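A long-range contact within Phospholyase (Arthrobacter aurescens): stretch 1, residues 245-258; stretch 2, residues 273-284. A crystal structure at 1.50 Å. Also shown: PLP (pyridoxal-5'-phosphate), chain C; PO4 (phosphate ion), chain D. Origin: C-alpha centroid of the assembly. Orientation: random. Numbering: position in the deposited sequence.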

ATOM      1  N   GLY A 245      14.010  19.479  18.013  1.00 11.62           N
ATOM      2  CA  GLY A 245      12.784  18.787  18.351  1.00 12.52           C
ATOM      3  C   GLY A 245      12.267  17.792  17.306  1.00 12.51           C
ATOM      4  O   GLY A 245      11.116  17.392  17.378  1.00 13.77           O
ATOM      5  N   GLY A 246      13.129  17.389  16.432  1.00 11.36           N
ATOM      6  CA  GLY A 246      12.774  16.449  15.327  1.00 11.24           C
ATOM      7  C   GLY A 246      13.317  15.039  15.534  1.00 11.36           C
ATOM      8  O   GLY A 246      14.050  14.731  16.511  1.00 11.58           O
ATOM      9  N   LEU A 247      12.989  14.147  14.575  1.00 10.10           N
ATOM     10  CA  LEU A 247      13.354  12.717  14.575  1.00 10.95           C
ATOM     11  C   LEU A 247      14.132  12.378  13.312  1.00 10.62           C
ATOM     12  O   LEU A 247      14.060  13.066  12.288  1.00 10.84           O
ATOM     13  CB  LEU A 247      12.086  11.808  14.626  1.00 11.19           C
ATOM     14  CG  LEU A 247      11.097  12.092  15.772  1.00 11.65           C
ATOM     15  CD1 LEU A 247       9.847  11.227  15.688  1.00 12.65           C
ATOM     16  CD2 LEU A 247      11.763  11.877  17.125  1.00 13.41           C
ATOM     17  N   VAL A 248      14.806  11.248  13.377  1.00 10.23           N
ATOM     18  CA  VAL A 248      15.547  10.693  12.216  1.00  9.91           C
ATOM     19  C   VAL A 248      14.855   9.437  11.691  1.00 10.09           C
ATOM     20  O   VAL A 248      14.564   8.502  12.481  1.00 11.43           O
ATOM     21  CB  VAL A 248      17.008  10.351  12.598  1.00 10.34           C
ATOM     22  CG1 VAL A 248      17.714   9.685  11.383  1.00 11.65           C
ATOM     23  CG2 VAL A 248      17.752  11.616  13.060  1.00 11.64           C
ATOM     24  N   ILE A 249      14.574   9.416  10.361  1.00  9.78           N
ATOM     25  CA  ILE A 249      14.000   8.252   9.681  1.00  9.25           C
ATOM     26  C   ILE A 249      15.109   7.690   8.720  1.00  9.30           C
ATOM     27  O   ILE A 249      15.515   8.380   7.778  1.00  8.96           O
ATOM     28  CB  ILE A 249      12.735   8.517   8.835  1.00  9.64           C
ATOM     29  CG1 ILE A 249      11.592   9.185   9.666  1.00 10.77           C
ATOM     30  CG2 ILE A 249      12.204   7.185   8.209  1.00 10.37           C
ATOM     31  CD1 ILE A 249      10.512   9.792   8.798  1.00 12.29           C
ATOM     32  N   SER A 250      15.509   6.407   8.930  1.00  9.35           N
ATOM     33  CA  SER A 250      16.312   5.693   7.884  1.00  9.75           C
ATOM     34  C   SER A 250      15.385   4.919   6.965  1.00  8.88           C
ATOM     35  O   SER A 250      14.700   3.967   7.475  1.00  9.35           O
ATOM     36  CB  SER A 250      17.332   4.729   8.511  1.00  9.75           C
ATOM     37  OG  SER A 250      18.136   4.132   7.498  1.00  9.66           O
ATOM     38  N   ASP A 251      15.408   5.261   5.668  1.00  8.26           N
ATOM     39  CA  ASP A 251      14.639   4.531   4.627  1.00  8.12           C
ATOM     40  C   ASP A 251      15.582   3.408   4.143  1.00  8.97           C
ATOM     41  O   ASP A 251      16.582   3.679   3.503  1.00  9.24           O
ATOM     42  CB  ASP A 251      14.268   5.501   3.520  1.00  8.49           C
ATOM     43  CG  ASP A 251      13.541   4.845   2.356  1.00  9.74           C
ATOM     44  OD1 ASP A 251      13.643   3.625   2.206  1.00 10.92           O
ATOM     45  OD2 ASP A 251      12.946   5.603   1.531  1.00 11.15           O
ATOM     46  N   GLU A 252      15.230   2.171   4.567  1.00  8.83           N
ATOM     47  CA  GLU A 252      16.004   0.943   4.275  1.00  8.89           C
ATOM     48  C   GLU A 252      15.476   0.202   3.097  1.00 10.01           C
ATOM     49  O   GLU A 252      15.865  -0.973   2.896  1.00 11.22           O
ATOM     50  CB  GLU A 252      16.070   0.055   5.510  1.00  9.56           C
ATOM     51  CG  GLU A 252      16.834   0.669   6.663  1.00  9.48           C
ATOM     52  CD  GLU A 252      18.345   0.682   6.526  1.00 10.94           C
ATOM     53  OE1 GLU A 252      18.868  -0.128   5.737  1.00  9.78           O
ATOM     54  OE2 GLU A 252      18.968   1.492   7.246  1.00  9.96           O
ATOM     55  N   VAL A 253      14.674   0.817   2.248  1.00 10.65           N
ATOM     56  CA  VAL A 253      14.144   0.064   1.077  1.00 12.38           C
ATOM     57  C   VAL A 253      15.248  -0.375   0.166  1.00 13.77           C
ATOM     58  O   VAL A 253      15.159  -1.560  -0.344  1.00 17.55           O
ATOM     59  CB  VAL A 253      13.032   0.902   0.328  1.00 12.45           C
ATOM     60  CG1 VAL A 253      12.621   0.193  -0.944  1.00 14.10           C
ATOM     61  CG2 VAL A 253      11.863   1.161   1.229  1.00 13.63           C
ATOM     62  N   GLN A 254      16.271   0.413  -0.064  1.00 12.26           N
ATOM     63  CA  GLN A 254      17.435   0.051  -0.915  1.00 13.49           C
ATOM     64  C   GLN A 254      18.596  -0.606  -0.144  1.00 14.90           C
ATOM     65  O   GLN A 254      19.325  -1.456  -0.743  1.00 14.57           O
ATOM     66  CB  GLN A 254      18.072   1.273  -1.653  1.00 15.31           C
ATOM     67  CG  GLN A 254      17.140   1.978  -2.601  1.00 15.61           C
ATOM     68  CD  GLN A 254      16.910   1.201  -3.899  1.00 20.27           C
ATOM     69  OE1 GLN A 254      17.686   0.395  -4.314  1.00 24.46           O
ATOM     70  NE2 GLN A 254      15.828   1.497  -4.524  1.00 21.49           N
ATOM     71  N   SER A 255      18.844  -0.242   1.117  1.00 11.26           N
ATOM     72  CA  SER A 255      20.009  -0.656   1.809  1.00 11.54           C
ATOM     73  C   SER A 255      19.786  -1.773   2.820  1.00 10.81           C
ATOM     74  O   SER A 255      20.771  -2.219   3.431  1.00 11.46           O
ATOM     75  CB  SER A 255      20.668   0.531   2.527  1.00 11.04           C
ATOM     76  OG  SER A 255      19.791   1.159   3.457  1.00 12.27           O
ATOM     77  N   GLY A 256      18.545  -2.178   3.060  1.00 10.48           N
ATOM     78  CA  GLY A 256      18.242  -3.155   4.142  1.00 10.15           C
ATOM     79  C   GLY A 256      18.416  -4.603   3.791  1.00  9.73           C
ATOM     80  O   GLY A 256      18.846  -5.001   2.677  1.00 11.21           O
ATOM     81  N   PHE A 257      18.066  -5.457   4.744  1.00  9.51           N
ATOM     82  CA  PHE A 257      18.075  -6.937   4.561  1.00  9.48           C
ATOM     83  C   PHE A 257      19.467  -7.439   4.158  1.00  9.27           C
ATOM     84  O   PHE A 257      19.641  -8.450   3.434  1.00 10.07           O
ATOM     85  CB  PHE A 257      16.947  -7.456   3.702  1.00 10.59           C
ATOM     86  CG  PHE A 257      15.576  -7.260   4.350  1.00 10.33           C
ATOM     87  CD1 PHE A 257      14.876  -5.999   4.295  1.00  9.91           C
ATOM     88  CD2 PHE A 257      15.005  -8.285   5.109  1.00 10.82           C
ATOM     89  CE1 PHE A 257      13.694  -5.832   5.016  1.00 11.76           C
ATOM     90  CE2 PHE A 257      13.820  -8.097   5.821  1.00 11.55           C
ATOM     91  CZ  PHE A 257      13.187  -6.856   5.770  1.00 11.89           C
ATOM     92  N   GLY A 258      20.525  -6.797   4.655  1.00  8.57           N
ATOM     93  CA  GLY A 258      21.913  -7.280   4.432  1.00  9.81           C
ATOM     94  C   GLY A 258      22.523  -7.014   3.105  1.00  8.80           C
ATOM     95  O   GLY A 258      23.703  -7.394   2.807  1.00 10.39           O
TER
HETATM   96  N1  PLP C1441      12.062   4.536  -0.847  1.00 12.73           N
HETATM   97  C2  PLP C1441      13.100   3.997  -1.532  1.00 16.30           C
HETATM   98  C2A PLP C1441      14.514   4.303  -1.114  1.00 18.70           C
HETATM   99  C3  PLP C1441      12.847   3.105  -2.691  1.00 20.17           C
HETATM  100  O3  PLP C1441      13.873   2.552  -3.394  1.00 23.21           O
HETATM  101  C4  PLP C1441      11.436   2.841  -3.054  1.00 16.83           C
HETATM  102  C4A PLP C1441      11.084   1.966  -4.195  1.00 22.92           C
HETATM  103  C5  PLP C1441      10.394   3.491  -2.225  1.00 16.54           C
HETATM  104  C6  PLP C1441      10.775   4.307  -1.162  1.00 15.60           C
HETATM  105  C5A PLP C1441       8.929   3.272  -2.531  1.00 17.92           C
HETATM  106  O4P PLP C1441       8.662   1.874  -2.604  1.00 15.90           O
HETATM  107  P   PLP C1441       7.257   1.340  -3.183  1.00 13.70           P
HETATM  108  O1P PLP C1441       7.408   1.469  -4.680  1.00 13.28           O
HETATM  109  O2P PLP C1441       7.176  -0.083  -2.685  1.00 17.26           O
HETATM  110  O3P PLP C1441       6.236   2.272  -2.576  1.00 16.56           O
HETATM  111  P   PO4 D1442      14.447   0.526  -8.537  1.00 28.35           P
HETATM  112  O1  PO4 D1442      15.270   0.800  -7.420  1.00 29.41           O
HETATM  113  O2  PO4 D1442      14.165  -0.947  -8.821  1.00 33.92           O
HETATM  114  O3  PO4 D1442      15.549   0.713  -9.573  1.00 43.89           O
HETATM  115  O4  PO4 D1442      13.243   1.391  -8.808  1.00 36.71           O
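Stretch 2 273-284: EPELVTMGKPMG

Stretch 2 lies beside stretch 1 as a parallel neighbour: strand 276-279 runs along strand 247-251 with axes 4.8 Å apart and a crossing angle of -22°. Ile-249 pairs with Leu-276, Ser-250 with Val-277 and Asp-251 with Thr-278. The ladder climbs from Ser-250 N to Leu-276 O (3.0 Å), through Thr-278 N to Ser-250 O (3.0 Å), to Glu-252 N and Thr-278 O (2.8 Å). At its start, where the backbone offers Val-248 O only weak bonds from Leu-276 N and Glu-275 N (both 3.3 Å), a side chain adds a stronger one: Glu-275, m at chi1 and p at chi2, brings OE1 to accept from Val-248 N at 2.8 Å.

Side chains then sort by face. Ile-249 and Leu-276, both m then t, share one face and meet at CG1 to CD1, 3.8 Å; Thr-278, on that face too, brings CG2 to 4.0 Å from Ile-249 CG2. On the other face Ser-250 is t, its OG donating to Glu-252 OE2 (2.8 Å), while Ser-255, in p, donates OG to Glu-252 OE1 (2.8 Å). Two hydroxyls thus hold the bent m, m chain of Glu-252, whose CG still packs on Val-277 CG1 at 3.6 Å.

At the end of its strand Asp-251 (t) receives Val-253 N on OD1 at 3.0 Å, and sets OD2 2.8 Å from PLP N1. Val-253, also t, puts CG1 3.6 Å from Lys-281 CG and 3.4 Å from PLP C3. Lys-281 leaves the backbone in m, runs t through chi2 and chi3 and turns at chi4 (93°), its NZ bonded covalently to PLP C4A at 1.4 Å. One water accepts from Gly-280 N (3.1 Å) and donates to Glu-252 O (2.9 Å), bridging the diverging backbones.

Phe-257, m, closes the contact: Met-283 CA lies over one ring face, 4.3 Å from the centroid, while Pro-282 CG and Met-279 SD approach obliquely, each 3.9 Å from the ring, at CD1 and CE1 respectively.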

ATOM      1  N   GLU A 273      21.512   5.955  15.713  1.00 13.20           N
ATOM      2  CA  GLU A 273      20.374   5.010  15.990  1.00 14.42           C
ATOM      3  C   GLU A 273      19.112   5.813  15.695  1.00 11.58           C
ATOM      4  O   GLU A 273      18.676   6.687  16.462  1.00 11.98           O
ATOM      5  CB  GLU A 273      20.294   4.477  17.419  1.00 16.82           C
ATOM      6  CG  GLU A 273      19.150   3.465  17.560  1.00 20.67           C
ATOM      7  CD  GLU A 273      18.968   2.952  19.011  1.00 27.57           C
ATOM      8  OE1 GLU A 273      19.985   2.704  19.729  1.00 32.63           O
ATOM      9  OE2 GLU A 273      17.812   2.804  19.490  1.00 22.62           O
ATOM     10  N   PRO A 274      18.479   5.579  14.514  1.00 11.55           N
ATOM     11  CA  PRO A 274      17.220   6.265  14.209  1.00 10.23           C
ATOM     12  C   PRO A 274      16.063   5.913  15.128  1.00 10.25           C
ATOM     13  O   PRO A 274      15.991   4.782  15.662  1.00 11.39           O
ATOM     14  CB  PRO A 274      16.906   5.805  12.761  1.00 12.10           C
ATOM     15  CG  PRO A 274      18.034   5.077  12.324  1.00 17.18           C
ATOM     16  CD  PRO A 274      18.828   4.576  13.502  1.00 12.50           C
ATOM     17  N   GLU A 275      15.090   6.834  15.268  1.00  9.66           N
ATOM     18  CA  GLU A 275      13.856   6.598  15.956  1.00  9.72           C
ATOM     19  C   GLU A 275      12.840   5.749  15.135  1.00  9.16           C
ATOM     20  O   GLU A 275      11.958   5.100  15.698  1.00  9.82           O
ATOM     21  CB  GLU A 275      13.141   7.843  16.445  1.00 10.75           C
ATOM     22  CG  GLU A 275      13.936   8.646  17.470  1.00 11.48           C
ATOM     23  CD  GLU A 275      14.854   9.703  16.875  1.00 12.47           C
ATOM     24  OE1 GLU A 275      15.301   9.669  15.696  1.00 12.06           O
ATOM     25  OE2 GLU A 275      15.239  10.676  17.660  1.00 14.92           O
ATOM     26  N   LEU A 276      12.985   5.868  13.792  1.00  9.32           N
ATOM     27  CA  LEU A 276      12.041   5.232  12.853  1.00 10.00           C
ATOM     28  C   LEU A 276      12.874   4.665  11.694  1.00  8.71           C
ATOM     29  O   LEU A 276      13.814   5.312  11.191  1.00  9.45           O
ATOM     30  CB  LEU A 276      11.111   6.341  12.218  1.00 10.92           C
ATOM     31  CG  LEU A 276      10.045   6.932  13.223  1.00 10.71           C
ATOM     32  CD1 LEU A 276       9.666   8.395  12.848  1.00 12.57           C
ATOM     33  CD2 LEU A 276       8.840   6.035  13.304  1.00 11.55           C
ATOM     34  N   VAL A 277      12.496   3.421  11.320  1.00  8.15           N
ATOM     35  CA  VAL A 277      13.172   2.670  10.193  1.00  9.24           C
ATOM     36  C   VAL A 277      12.078   2.130   9.269  1.00  9.51           C
ATOM     37  O   VAL A 277      11.158   1.473   9.743  1.00 10.42           O
ATOM     38  CB  VAL A 277      14.093   1.516  10.708  1.00  9.33           C
ATOM     39  CG1 VAL A 277      14.752   0.837   9.538  1.00 10.72           C
ATOM     40  CG2 VAL A 277      15.121   2.041  11.674  1.00 11.20           C
ATOM     41  N   THR A 278      12.168   2.488   7.987  1.00  8.17           N
ATOM     42  CA  THR A 278      11.139   2.010   7.000  1.00  8.42           C
ATOM     43  C   THR A 278      11.791   0.996   6.048  1.00  8.29           C
ATOM     44  O   THR A 278      12.981   1.005   5.776  1.00  9.16           O
ATOM     45  CB  THR A 278      10.534   3.213   6.234  1.00  8.15           C
ATOM     46  OG1 THR A 278      11.588   3.890   5.563  1.00  8.68           O
ATOM     47  CG2 THR A 278       9.816   4.183   7.179  1.00  9.35           C
ATOM     48  N   MET A 279      10.956   0.118   5.487  1.00  8.88           N
ATOM     49  CA  MET A 279      11.452  -0.981   4.633  1.00  9.56           C
ATOM     50  C   MET A 279      10.314  -1.399   3.677  1.00  8.84           C
ATOM     51  O   MET A 279       9.120  -1.099   3.846  1.00  8.82           O
ATOM     52  CB  MET A 279      11.998  -2.099   5.485  1.00 11.96           C
ATOM     53  CG  MET A 279      10.989  -2.697   6.308  1.00 12.14           C
ATOM     54  SD  MET A 279      11.684  -3.775   7.692  1.00 15.94           S
ATOM     55  CE  MET A 279      12.497  -2.894   8.545  1.00 13.31           C
ATOM     56  N   GLY A 280      10.726  -2.169   2.653  1.00  9.01           N
ATOM     57  CA  GLY A 280       9.805  -2.661   1.602  1.00 10.79           C
ATOM     58  C   GLY A 280      10.642  -3.558   0.680  1.00 12.57           C
ATOM     59  O   GLY A 280      11.372  -4.457   1.128  1.00 14.04           O
ATOM     60  N   LYS A 281      10.601  -3.264  -0.633  1.00 11.83           N
ATOM     61  CA  LYS A 281      11.165  -4.049  -1.771  1.00 10.94           C
ATOM     62  C   LYS A 281      11.499  -5.528  -1.445  1.00 10.33           C
ATOM     63  O   LYS A 281      10.665  -6.427  -1.730  1.00 11.36           O
ATOM     64  CB  LYS A 281      12.180  -3.218  -2.533  1.00 11.71           C
ATOM     65  CG  LYS A 281      11.552  -2.139  -3.440  1.00 13.17           C
ATOM     66  CD  LYS A 281      12.596  -1.381  -4.317  1.00 16.80           C
ATOM     67  CE  LYS A 281      12.000  -0.286  -5.307  1.00 16.49           C
ATOM     68  NZ  LYS A 281      12.067   0.997  -4.556  1.00 22.06           N
ATOM     69  N   PRO A 282      12.776  -5.854  -1.057  1.00 12.35           N
ATOM     70  CA  PRO A 282      13.085  -7.284  -0.816  1.00 11.63           C
ATOM     71  C   PRO A 282      12.261  -8.082   0.157  1.00 10.40           C
ATOM     72  O   PRO A 282      12.385  -9.343   0.188  1.00 10.79           O
ATOM     73  CB  PRO A 282      14.556  -7.209  -0.245  1.00 11.75           C
ATOM     74  CG  PRO A 282      14.554  -5.857   0.427  1.00 12.64           C
ATOM     75  CD  PRO A 282      13.868  -5.000  -0.571  1.00 12.34           C
ATOM     76  N   MET A 283      11.595  -7.425   1.120  1.00 10.77           N
ATOM     77  CA  MET A 283      11.220  -8.152   2.341  1.00 11.69           C
ATOM     78  C   MET A 283      10.360  -9.394   2.211  1.00 10.13           C
ATOM     79  O   MET A 283      10.442 -10.338   3.025  1.00 10.67           O
ATOM     80  CB  MET A 283      10.738  -7.255   3.456  1.00 19.61           C
ATOM     81  CG  MET A 283       9.444  -6.847   3.472  1.00 17.72           C
ATOM     82  SD  MET A 283       9.084  -5.487   4.742  1.00 14.71           S
ATOM     83  CE  MET A 283       8.885  -6.180   6.226  1.00 17.48           C
ATOM     84  N   GLY A 284       9.531  -9.480   1.129  1.00 10.05           N
ATOM     85  CA  GLY A 284       8.710 -10.652   0.818  1.00 10.35           C
ATOM     86  C   GLY A 284       9.030 -11.369  -0.508  1.00  9.01           C
ATOM     87  O   GLY A 284       8.198 -12.121  -1.022  1.00 10.22           O
TER
HETATM   88  O   HOH W   1      13.739  -3.010   2.743  1.00 12.18           O